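Side-chain contacts in 3-chlorocatechol 1,2-dioxygenase (Rhodococcus opacus, PDB 2BOY), which probably cleaves the aromatic ring of catechols, chlorinated ones included, between the two hydroxyl-bearing carbons with the help of a ferric iron: residues S2-R5 with T6-V10; V62-E65 with S66-G69; V26-S29 with E30-A33; T35-L38 with I39-E43. All blocks are in the same frame, centred on the assembly; numbering follows the deposited sequence. Where two conformers were deposited one is given.

Contact 1. Residues S2-R5 with T6-V10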
loop_
_atom_site.group_PDB
_atom_site.type_symbol
_atom_site.label_atom_id
_atom_site.label_comp_id
_atom_site.label_asym_id
_atom_site.label_seq_id
_atom_site.Cartn_x
_atom_site.Cartn_y
_atom_site.Cartn_z
ATOM N N SER A 2 0.241 20.694 -5.326
ATOM C CA SER A 2 1.286 20.887 -6.376
ATOM C C SER A 2 1.971 19.573 -6.779
ATOM O O SER A 2 2.036 18.627 -5.978
ATOM C CB SER A 2 2.314 21.929 -5.923
ATOM O OG SER A 2 3.274 21.385 -5.045
ATOM N N THR A 3 2.489 19.527 -8.015
ATOM C CA THR A 3 3.278 18.380 -8.461
ATOM C C THR A 3 4.531 18.335 -7.604
ATOM O O THR A 3 5.001 17.250 -7.225
ATOM C CB THR A 3 3.610 18.425 -10.008
ATOM O OG1 THR A 3 4.377 19.601 -10.324
ATOM C CG2 THR A 3 2.323 18.571 -10.854
ATOM N N ASP A 4 5.040 19.522 -7.249
ATOM C CA ASP A 4 6.235 19.606 -6.426
ATOM C C ASP A 4 5.998 18.910 -5.081
ATOM O O ASP A 4 6.787 18.070 -4.660
ATOM C CB ASP A 4 6.683 21.061 -6.200
ATOM C CG ASP A 4 7.969 21.151 -5.373
ATOM O OD1 ASP A 4 9.030 20.679 -5.847
ATOM O OD2 ASP A 4 8.029 21.639 -4.226
ATOM N N ARG A 5 4.915 19.292 -4.419
ATOM C CA ARG A 5 4.605 18.775 -3.092
ATOM C C ARG A 5 4.349 17.262 -3.163
ATOM O O ARG A 5 4.962 16.471 -2.409
ATOM C CB ARG A 5 3.364 19.490 -2.560
ATOM C CG ARG A 5 2.877 18.895 -1.249
ATOM C CD ARG A 5 1.999 19.791 -0.465
ATOM N NE ARG A 5 1.440 19.093 0.696
ATOM C CZ ARG A 5 2.016 18.985 1.878
ATOM N NH1 ARG A 5 3.214 19.537 2.129
ATOM N NH2 ARG A 5 1.357 18.330 2.847
ATOM N N THR A 6 3.480 16.837 -4.068
ATOM C CA THR A 6 3.224 15.387 -4.074
ATOM C C THR A 6 4.386 14.528 -4.478
ATOM O O THR A 6 4.665 13.515 -3.817
ATOM C CB THR A 6 1.863 14.909 -4.614
ATOM O OG1 THR A 6 2.027 13.981 -5.704
ATOM C CG2 THR A 6 0.995 15.962 -5.068
ATOM N N GLY A 7 5.140 14.985 -5.473
ATOM C CA GLY A 7 6.432 14.374 -5.723
ATOM C C GLY A 7 7.371 14.356 -4.528
ATOM O O GLY A 7 8.074 13.371 -4.321
ATOM N N ASN A 8 7.441 15.448 -3.754
ATOM C CA ASN A 8 8.353 15.472 -2.620
ATOM C C ASN A 8 7.950 14.364 -1.635
ATOM O O ASN A 8 8.773 13.576 -1.209
ATOM C CB ASN A 8 8.309 16.836 -1.900
ATOM C CG ASN A 8 9.204 17.877 -2.559
ATOM O OD1 ASN A 8 9.972 17.553 -3.467
ATOM N ND2 ASN A 8 9.109 19.147 -2.095
ATOM N N ILE A 9 6.662 14.284 -1.349
ATOM C CA ILE A 9 6.165 13.403 -0.279
ATOM C C ILE A 9 6.281 11.943 -0.698
ATOM O O ILE A 9 6.883 11.118 0.020
ATOM C CB ILE A 9 4.718 13.715 0.043
ATOM C CG1 ILE A 9 4.560 15.100 0.714
ATOM C CG2 ILE A 9 4.131 12.604 0.967
ATOM C CD1 ILE A 9 3.158 15.685 0.521
ATOM N N VAL A 10 5.693 11.631 -1.843
ATOM C CA VAL A 10 5.728 10.265 -2.382
ATOM C C VAL A 10 7.152 9.829 -2.702
ATOM O O VAL A 10 7.539 8.707 -2.414
ATOM C CB VAL A 10 4.799 10.067 -3.607
ATOM C CG1 VAL A 10 4.705 8.565 -3.981
ATOM C CG2 VAL A 10 3.410 10.643 -3.348
#
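Arg5 and Ile9 meet one turn apart in the opening of helix 3-24, where Ser2 forms an ST motif near the start of the helix: Ser2 OG accepts from Arg5 N at 2.7 Å. The arginine leaves the backbone with CG anti to its N (chi1 173°) and runs on extended to NE, which carries the guanidinium alongside the next turn. Ile9 CD1 lies over the centre of one guanidinium face, 3.7 Å from Arg5 CZ, and also touches Arg5 CG. This methyl packs against the flat carbon and nitrogen surface and leaves the N-H groups to point outward in the plane of the group. They reach the second subunit, where Glu30 makes a salt bridge to Arg5 NE and the carbonyl of Glu24 accepts from Arg5 NH1. The methyl and these partners on the second subunit together hold the guanidinium in its rotation. On the more exposed side Asp4 and Asn8 approach each other with carboxylate and amide planes 73° apart, and Asp4 OD2 stands 3.5 Å from Asn8 ND2. Thr6 is buried, and its OG1 makes a weak hydrogen bond to the carbonyl of Ala181 of the second subunit. Beneath these side chains the helical bonds run from Thr6, Gly7, Asn8 and Ile9 back to the carbonyls four residues earlier; the first, Thr6 N to Ser2 O at 3.0 Å, is almost straight, with 177° at the hydrogen.

Contact 2. Residues V62-E65 with S66-G69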
loop_
_atom_site.group_PDB
_atom_site.type_symbol
_atom_site.label_atom_id
_atom_site.label_comp_id
_atom_site.label_asym_id
_atom_site.label_seq_id
_atom_site.Cartn_x
_atom_site.Cartn_y
_atom_site.Cartn_z
ATOM N N VAL A 62 -0.553 15.829 12.986
ATOM C CA VAL A 62 -0.266 17.123 12.323
ATOM C C VAL A 62 -1.491 18.055 12.318
ATOM O O VAL A 62 -1.361 19.266 12.549
ATOM C CB VAL A 62 0.433 17.059 10.903
ATOM C CG1 VAL A 62 0.859 15.713 10.504
ATOM C CG2 VAL A 62 -0.328 17.820 9.812
ATOM N N ALA A 63 -2.658 17.482 12.058
ATOM C CA ALA A 63 -3.925 18.219 12.101
ATOM C C ALA A 63 -4.141 18.855 13.478
ATOM O O ALA A 63 -4.610 20.019 13.581
ATOM C CB ALA A 63 -5.085 17.275 11.776
ATOM N N ALA A 64 -3.753 18.114 14.518
ATOM C CA ALA A 64 -4.020 18.507 15.892
ATOM C C ALA A 64 -3.246 19.770 16.302
ATOM O O ALA A 64 -3.733 20.509 17.148
ATOM C CB ALA A 64 -3.734 17.359 16.885
ATOM N N GLU A 65 -2.079 20.003 15.698
ATOM C CA GLU A 65 -1.333 21.241 15.966
ATOM C C GLU A 65 -2.136 22.549 15.740
ATOM O O GLU A 65 -1.816 23.577 16.351
ATOM C CB GLU A 65 0.024 21.342 15.242
ATOM C CG GLU A 65 0.803 20.119 14.787
ATOM C CD GLU A 65 1.970 20.534 13.887
ATOM O OE1 GLU A 65 2.027 20.115 12.707
ATOM O OE2 GLU A 65 2.833 21.319 14.345
ATOM N N SER A 66 -3.183 22.485 14.927
ATOM C CA SER A 66 -4.067 23.617 14.662
ATOM C C SER A 66 -5.368 23.631 15.470
ATOM O O SER A 66 -6.261 24.397 15.142
ATOM C CB SER A 66 -4.462 23.645 13.173
ATOM O OG SER A 66 -3.339 23.939 12.362
ATOM N N ASN A 67 -5.506 22.744 16.458
ATOM C CA ASN A 67 -6.747 22.650 17.261
ATOM C C ASN A 67 -7.063 23.985 17.936
ATOM O O ASN A 67 -6.148 24.612 18.477
ATOM C CB ASN A 67 -6.576 21.608 18.384
ATOM C CG ASN A 67 -6.781 20.171 17.883
ATOM O OD1 ASN A 67 -7.098 19.952 16.700
ATOM N ND2 ASN A 67 -6.553 19.199 18.758
ATOM N N ARG A 68 -8.336 24.381 17.933
ATOM C CA ARG A 68 -8.764 25.559 18.715
ATOM C C ARG A 68 -9.532 25.143 19.950
ATOM O O ARG A 68 -9.980 25.997 20.742
ATOM C CB ARG A 68 -9.643 26.448 17.867
ATOM C CG ARG A 68 -8.931 26.968 16.619
ATOM C CD ARG A 68 -9.740 27.960 15.856
ATOM N NE ARG A 68 -9.074 28.306 14.601
ATOM C CZ ARG A 68 -9.561 29.153 13.700
ATOM N NH1 ARG A 68 -10.722 29.763 13.902
ATOM N NH2 ARG A 68 -8.883 29.386 12.584
ATOM N N GLY A 69 -9.691 23.836 20.132
ATOM C CA GLY A 69 -10.413 23.356 21.288
ATOM C C GLY A 69 -9.671 22.278 22.039
ATOM O O GLY A 69 -8.444 22.240 22.031
HETATM O O HOH W 1 -2.031 21.527 11.527
HETATM O O HOH W 2 -6.866 20.978 14.136
HETATM O O HOH W 3 -3.554 24.290 18.859
#
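Asn67 folds back on Ala64 where the chain leaves helix 56-64 through a type I beta turn, Ala64 to Asn67. This is the compact part of the contact. Asn67 N donates to Ala64 O at 2.9 Å, arriving well above the carbonyl plane. With CG beside its own backbone N (chi1 -81°), Asn67 lays its amide against the turn, and ND2 comes to 3.9 Å from Ala64 CB. That ND2 is fixed by a hydrogen bond to the hydroxyl of Ser72. One residue earlier, Ser66 N closes on Ala63 O at 3.2 Å.

The other side is looser and wet. Water 1 joins Val62 O to Ser66 OG. Water 2 donates to both Ala63 O, at 2.5 Å, and Asn67 OD1, at 2.8 Å, thereby linking the asparagine amide to the last helical turn. Water 3 bridges Glu65 O and Asn67 O. The Glu65 side chain, modelled in two conformers, in one of them reaches Lys25 of the second subunit. The carbonyls at this helix end, having no further turn of backbone N-H groups to bind, are thus met by turn bonds and water, and the asparagine amide ties the exit of the chain directly to Ser72 and, through a water, to Ala63 O.

Contact 3. Residues V26-S29 with E30-A33. With LPP (2-(hexadecanoyloxy)-1-[(phosphonooxy)methyl]ethyl hexadecanoate), chain K.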
loop_
_atom_site.group_PDB
_atom_site.type_symbol
_atom_site.label_atom_id
_atom_site.label_comp_id
_atom_site.label_asym_id
_atom_site.label_seq_id
_atom_site.Cartn_x
_atom_site.Cartn_y
_atom_site.Cartn_z
ATOM N N VAL A 26 15.745 -7.604 1.595
ATOM C CA VAL A 26 14.435 -8.185 1.367
ATOM C C VAL A 26 14.540 -9.012 0.085
ATOM O O VAL A 26 15.136 -8.556 -0.888
ATOM C CB VAL A 26 13.366 -7.073 1.283
ATOM C CG1 VAL A 26 12.013 -7.629 0.864
ATOM C CG2 VAL A 26 13.286 -6.287 2.636
ATOM N N SER A 27 13.985 -10.215 0.109
ATOM C CA SER A 27 14.156 -11.189 -0.970
ATOM C C SER A 27 13.028 -11.148 -1.999
ATOM O O SER A 27 12.019 -10.458 -1.794
ATOM C CB SER A 27 14.248 -12.586 -0.378
ATOM O OG SER A 27 12.960 -13.072 0.023
ATOM N N TYR A 28 13.182 -11.891 -3.106
ATOM C CA TYR A 28 12.135 -11.917 -4.125
ATOM C C TYR A 28 10.938 -12.645 -3.546
ATOM O O TYR A 28 9.775 -12.337 -3.869
ATOM C CB TYR A 28 12.631 -12.595 -5.435
ATOM C CG TYR A 28 12.874 -11.617 -6.579
ATOM C CD1 TYR A 28 11.817 -10.964 -7.193
ATOM C CD2 TYR A 28 14.151 -11.358 -7.039
ATOM C CE1 TYR A 28 12.021 -10.064 -8.246
ATOM C CE2 TYR A 28 14.373 -10.444 -8.101
ATOM C CZ TYR A 28 13.290 -9.823 -8.702
ATOM O OH TYR A 28 13.453 -8.912 -9.744
ATOM N N SER A 29 11.213 -13.631 -2.675
ATOM C CA SER A 29 10.135 -14.417 -2.096
ATOM C C SER A 29 9.262 -13.531 -1.162
ATOM O O SER A 29 8.027 -13.594 -1.181
ATOM C CB SER A 29 10.699 -15.639 -1.342
ATOM O OG SER A 29 9.650 -16.212 -0.571
ATOM N N GLU A 30 9.929 -12.744 -0.340
ATOM C CA GLU A 30 9.298 -11.730 0.506
ATOM C C GLU A 30 8.508 -10.684 -0.320
ATOM O O GLU A 30 7.380 -10.349 0.050
ATOM C CB GLU A 30 10.359 -11.066 1.389
ATOM C CG GLU A 30 10.898 -12.056 2.442
ATOM C CD GLU A 30 12.122 -11.572 3.189
ATOM O OE1 GLU A 30 12.842 -10.707 2.684
ATOM O OE2 GLU A 30 12.360 -12.057 4.317
ATOM N N TYR A 31 9.105 -10.202 -1.418
ATOM C CA TYR A 31 8.441 -9.262 -2.351
ATOM C C TYR A 31 7.156 -9.875 -2.924
ATOM O O TYR A 31 6.128 -9.214 -2.949
ATOM C CB TYR A 31 9.373 -8.971 -3.512
ATOM C CG TYR A 31 8.878 -7.973 -4.538
ATOM C CD1 TYR A 31 8.704 -8.356 -5.890
ATOM C CD2 TYR A 31 8.644 -6.651 -4.195
ATOM C CE1 TYR A 31 8.278 -7.407 -6.875
ATOM C CE2 TYR A 31 8.234 -5.715 -5.160
ATOM C CZ TYR A 31 8.049 -6.105 -6.493
ATOM O OH TYR A 31 7.661 -5.164 -7.427
ATOM N N LYS A 32 7.221 -11.135 -3.372
ATOM C CA LYS A 32 6.029 -11.805 -3.905
ATOM C C LYS A 32 4.949 -12.014 -2.846
ATOM O O LYS A 32 3.758 -11.811 -3.120
ATOM C CB LYS A 32 6.383 -13.131 -4.604
ATOM C CG LYS A 32 7.154 -12.931 -5.913
ATOM C CD LYS A 32 7.846 -14.234 -6.371
ATOM C CE LYS A 32 8.835 -13.987 -7.522
ATOM N NZ LYS A 32 8.086 -13.693 -8.785
ATOM N N ALA A 33 5.360 -12.426 -1.639
ATOM C CA ALA A 33 4.410 -12.561 -0.542
ATOM C C ALA A 33 3.748 -11.196 -0.222
ATOM O O ALA A 33 2.543 -11.131 0.023
ATOM C CB ALA A 33 5.088 -13.155 0.708
HETATM C C6 LPP K . 4.765 -15.081 5.053
HETATM C C7 LPP K . 4.340 -13.612 5.163
HETATM C C8 LPP K . 5.320 -12.770 4.337
HETATM O O9 LPP K . 2.977 -13.446 4.676
HETATM O O27 LPP K . 6.087 -11.867 5.142
HETATM C C11 LPP K . 2.172 -12.356 5.294
HETATM O O10 LPP K . 0.988 -12.578 5.540
HETATM C C12 LPP K . 2.760 -10.981 5.623
HETATM C C13 LPP K . 2.672 -10.043 4.422
HETATM C C14 LPP K . 3.665 -8.887 4.514
HETATM C C15 LPP K . 3.147 -7.648 3.787
HETATM C C16 LPP K . 3.959 -6.408 4.136
HETATM C C17 LPP K . 3.714 -5.270 3.162
HETATM C C18 LPP K . 3.671 -3.940 3.890
HETATM C C19 LPP K . 4.491 -2.881 3.150
HETATM C C20 LPP K . 4.940 -1.745 4.083
HETATM C C21 LPP K . 3.824 -0.747 4.358
HETATM C C29 LPP K . 7.390 -11.612 4.531
HETATM O O28 LPP K . 7.802 -12.397 3.690
HETATM C C30 LPP K . 8.236 -10.423 4.956
HETATM C C31 LPP K . 7.600 -9.117 4.488
HETATM C C32 LPP K . 8.633 -8.106 3.988
HETATM C C33 LPP K . 7.942 -6.876 3.425
HETATM C C34 LPP K . 8.755 -6.224 2.309
HETATM C C35 LPP K . 7.905 -5.226 1.546
HETATM C C36 LPP K . 8.500 -4.898 0.181
HETATM C C37 LPP K . 7.417 -4.390 -0.770
HETATM C C38 LPP K . 7.234 -2.889 -0.618
HETATM C C39 LPP K . 5.777 -2.472 -0.787
HETATM C C40 LPP K . 5.645 -0.965 -0.591
HETATM C C41 LPP K . 4.247 -0.581 -0.133
HETATM C C42 LPP K . 3.721 0.635 -0.888
HETATM C C43 LPP K . 2.192 0.661 -0.846
#
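Ser27 and Glu30 trade bonds in a capping box that opens helix 28-43. Ser27 OG accepts from Glu30 N at 3.1 Å in an almost straight bond, while Glu30 OE1 accepts from Ser27 N at 2.9 Å. The carboxylate receives that N-H on its anti side, 29° out of its plane. Ser27 OG sits between its own N and carbonyl carbon (chi1 76°), the rotation that turns it toward the first helical N-H groups.

Around this pair, Val26 CG1 lies 3.7 Å from Glu30 OE1 and touches C34 of a bound LPP phospholipid. Glu30 CG approaches the ester carbonyl oxygen O28 of the lipid at 3.4 Å, and Ala33 CB meets LPP C8. Tyr28 and Tyr31 pack through their CD1 atoms, 4.3 Å apart.

Farther out, the second subunit positions these groups: Arg5 makes a salt bridge to Glu30 OE2, Glu56 bonds to Tyr28 OH and Asp52 to Tyr31 OH. Within the Glu30 carboxylate, OE1 takes part in the helix cap, and OE2 pairs with Arg5 of the second subunit. The nearby positive charge probably favours an ionised carboxylate, which suits both roles, while the aliphatic part of the side chain serves the lipid pocket.

Contact 4. Residues T35-L38 with I39-E43. With LPP (2-(hexadecanoyloxy)-1-[(phosphonooxy)methyl]ethyl hexadecanoate), chain K.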
loop_
_atom_site.group_PDB
_atom_site.type_symbol
_atom_site.label_atom_id
_atom_site.label_comp_id
_atom_site.label_asym_id
_atom_site.label_seq_id
_atom_site.Cartn_x
_atom_site.Cartn_y
_atom_site.Cartn_z
ATOM N N THR A 35 3.371 -8.632 -2.329
ATOM C CA THR A 35 2.466 -8.372 -3.444
ATOM C C THR A 35 1.099 -9.023 -3.249
ATOM O O THR A 35 0.053 -8.379 -3.419
ATOM C CB THR A 35 3.121 -8.818 -4.800
ATOM O OG1 THR A 35 4.363 -8.117 -4.996
ATOM C CG2 THR A 35 2.226 -8.395 -6.000
ATOM N N GLY A 36 1.097 -10.322 -2.907
ATOM C CA GLY A 36 -0.151 -11.007 -2.630
ATOM C C GLY A 36 -0.891 -10.406 -1.473
ATOM O O GLY A 36 -2.112 -10.329 -1.497
ATOM N N TRP A 37 -0.153 -9.958 -0.457
ATOM C CA TRP A 37 -0.780 -9.348 0.724
ATOM C C TRP A 37 -1.448 -8.041 0.355
ATOM O O TRP A 37 -2.614 -7.811 0.686
ATOM C CB TRP A 37 0.254 -9.144 1.858
ATOM C CG TRP A 37 -0.396 -8.555 3.098
ATOM C CD1 TRP A 37 -1.069 -9.236 4.089
ATOM C CD2 TRP A 37 -0.470 -7.186 3.428
ATOM N NE1 TRP A 37 -1.558 -8.347 5.019
ATOM C CE2 TRP A 37 -1.218 -7.077 4.632
ATOM C CE3 TRP A 37 -0.002 -6.007 2.814
ATOM C CZ2 TRP A 37 -1.465 -5.849 5.260
ATOM C CZ3 TRP A 37 -0.251 -4.785 3.433
ATOM C CH2 TRP A 37 -0.998 -4.715 4.645
ATOM N N LEU A 38 -0.736 -7.193 -0.371
ATOM C CA LEU A 38 -1.344 -5.922 -0.786
ATOM C C LEU A 38 -2.617 -6.105 -1.589
ATOM O O LEU A 38 -3.627 -5.427 -1.350
ATOM C CB LEU A 38 -0.305 -5.097 -1.553
ATOM C CG LEU A 38 0.792 -4.568 -0.622
ATOM C CD1 LEU A 38 2.008 -4.203 -1.471
ATOM C CD2 LEU A 38 0.285 -3.317 0.120
ATOM N N ILE A 39 -2.606 -7.070 -2.507
ATOM C CA ILE A 39 -3.789 -7.390 -3.315
ATOM C C ILE A 39 -4.961 -7.777 -2.394
ATOM O O ILE A 39 -6.079 -7.304 -2.596
ATOM C CB ILE A 39 -3.457 -8.479 -4.341
ATOM C CG1 ILE A 39 -2.624 -7.896 -5.498
ATOM C CG2 ILE A 39 -4.721 -9.133 -4.910
ATOM C CD1 ILE A 39 -1.845 -8.992 -6.313
ATOM N N SER A 40 -4.684 -8.602 -1.387
ATOM C CA SER A 40 -5.716 -9.077 -0.438
ATOM C C SER A 40 -6.368 -7.938 0.387
ATOM O O SER A 40 -7.578 -7.949 0.656
ATOM C CB SER A 40 -5.137 -10.169 0.464
ATOM O OG SER A 40 -4.314 -9.620 1.482
ATOM N N VAL A 41 -5.576 -6.921 0.714
ATOM C CA VAL A 41 -6.103 -5.753 1.392
ATOM C C VAL A 41 -7.248 -5.140 0.600
ATOM O O VAL A 41 -8.348 -4.860 1.165
ATOM C CB VAL A 41 -4.993 -4.691 1.697
ATOM C CG1 VAL A 41 -5.629 -3.477 2.388
ATOM C CG2 VAL A 41 -3.884 -5.299 2.544
ATOM N N GLY A 42 -7.023 -4.934 -0.700
ATOM C CA GLY A 42 -8.084 -4.389 -1.533
ATOM C C GLY A 42 -9.245 -5.368 -1.741
ATOM O O GLY A 42 -10.411 -4.983 -1.691
ATOM N N GLU A 43 -8.925 -6.644 -1.903
ATOM C CA GLU A 43 -9.979 -7.648 -2.149
ATOM C C GLU A 43 -10.896 -7.782 -0.932
ATOM O O GLU A 43 -12.103 -8.021 -1.078
ATOM C CB GLU A 43 -9.373 -9.000 -2.496
ATOM C CG GLU A 43 -8.711 -9.013 -3.858
ATOM C CD GLU A 43 -8.017 -10.341 -4.155
ATOM O OE1 GLU A 43 -7.481 -10.992 -3.211
ATOM O OE2 GLU A 43 -7.983 -10.718 -5.346
HETATM C C6 LPP K . 4.765 -15.081 5.053
HETATM C C7 LPP K . 4.340 -13.612 5.163
HETATM C C8 LPP K . 5.320 -12.770 4.337
HETATM O O9 LPP K . 2.977 -13.446 4.676
HETATM O O27 LPP K . 6.087 -11.867 5.142
HETATM C C11 LPP K . 2.172 -12.356 5.294
HETATM O O10 LPP K . 0.988 -12.578 5.540
HETATM C C12 LPP K . 2.760 -10.981 5.623
HETATM C C13 LPP K . 2.672 -10.043 4.422
HETATM C C14 LPP K . 3.665 -8.887 4.514
HETATM C C15 LPP K . 3.147 -7.648 3.787
HETATM C C16 LPP K . 3.959 -6.408 4.136
HETATM C C17 LPP K . 3.714 -5.270 3.162
HETATM C C18 LPP K . 3.671 -3.940 3.890
HETATM C C19 LPP K . 4.491 -2.881 3.150
HETATM C C20 LPP K . 4.940 -1.745 4.083
HETATM C C21 LPP K . 3.824 -0.747 4.358
HETATM C C29 LPP K . 7.390 -11.612 4.531
HETATM O O28 LPP K . 7.802 -12.397 3.690
HETATM C C30 LPP K . 8.236 -10.423 4.956
HETATM C C31 LPP K . 7.600 -9.117 4.488
HETATM C C32 LPP K . 8.633 -8.106 3.988
HETATM C C33 LPP K . 7.942 -6.876 3.425
HETATM C C34 LPP K . 8.755 -6.224 2.309
HETATM C C35 LPP K . 7.905 -5.226 1.546
HETATM C C36 LPP K . 8.500 -4.898 0.181
HETATM C C37 LPP K . 7.417 -4.390 -0.770
HETATM C C38 LPP K . 7.234 -2.889 -0.618
HETATM C C39 LPP K . 5.777 -2.472 -0.787
HETATM C C40 LPP K . 5.645 -0.965 -0.591
HETATM C C41 LPP K . 4.247 -0.581 -0.133
HETATM C C42 LPP K . 3.721 0.635 -0.888
HETATM C C43 LPP K . 2.192 0.661 -0.846
HETATM O O HOH W 4 -5.326 -3.934 -2.876
#
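Trp37 lies between Val41 of its own helix and an acyl chain of the bound LPP phospholipid. At its root, CB touches lipid C13 at 3.6 Å. With CG anti to the backbone N (chi1 -178°) the indole extends away from the helix, the lipid over one face, and CG meets C13 and C15 of that chain. CD1 has C13 on the lipid side and, over the other face, Ser40 OG at 4.2 Å. NE1, at the edge of the indole, donates to the carbonyl of Pro174. Along the fused bond, CD2 faces lipid C15 while CE2 meets Val41 CG2. CE3 is covered by C15 and C17, and CZ3 lies between C17 and the valine methyl. Trp37 belongs to helix 28-43 of the N-terminal helical region and forms part of the phospholipid pocket, with helix 174-181 packed beside it. At the far end of the ring, CZ2 and CH2 turn to Val41 CG2, with CH2 at 3.6 Å. The methyl makes a CH-pi contact, 3.5 Å from the centroid of the six-membered ring and only 8° off its normal. Phe50 adds an edge-to-face ring contact. Beneath the indole, Trp37 O takes two bonds: Val41 N at 3.1 Å, nearly head-on to the oxygen, and Ser40 OG at 2.6 Å, in the carbonyl plane on a lone pair. Toward the second subunit, Ile39 CD1 lies 4.1 Å from Thr35 CG2, and Trp47 of that subunit packs on Ile39.

Along the chain the order is contact 1, contact 3, contact 4 and contact 2, all within the N-terminal helical region that precedes the beta strands. Contact 1 starts helix 3-24; contacts 3 and 4 adjoin on the next helix, 28-43, with centres about 14 Å apart; contact 2 lies at the exit from helix 56-64. Contacts 1 and 3 lie about 28 Å apart by their centres within the chain, yet Arg5 of one subunit pairs with Glu30 of the other, which joins them across the dimer. Contacts 2 and 3 are the most distant, about 40 Å between centres. All four reach the second subunit; contact 1 touches one bound phospholipid, contacts 3 and 4 another.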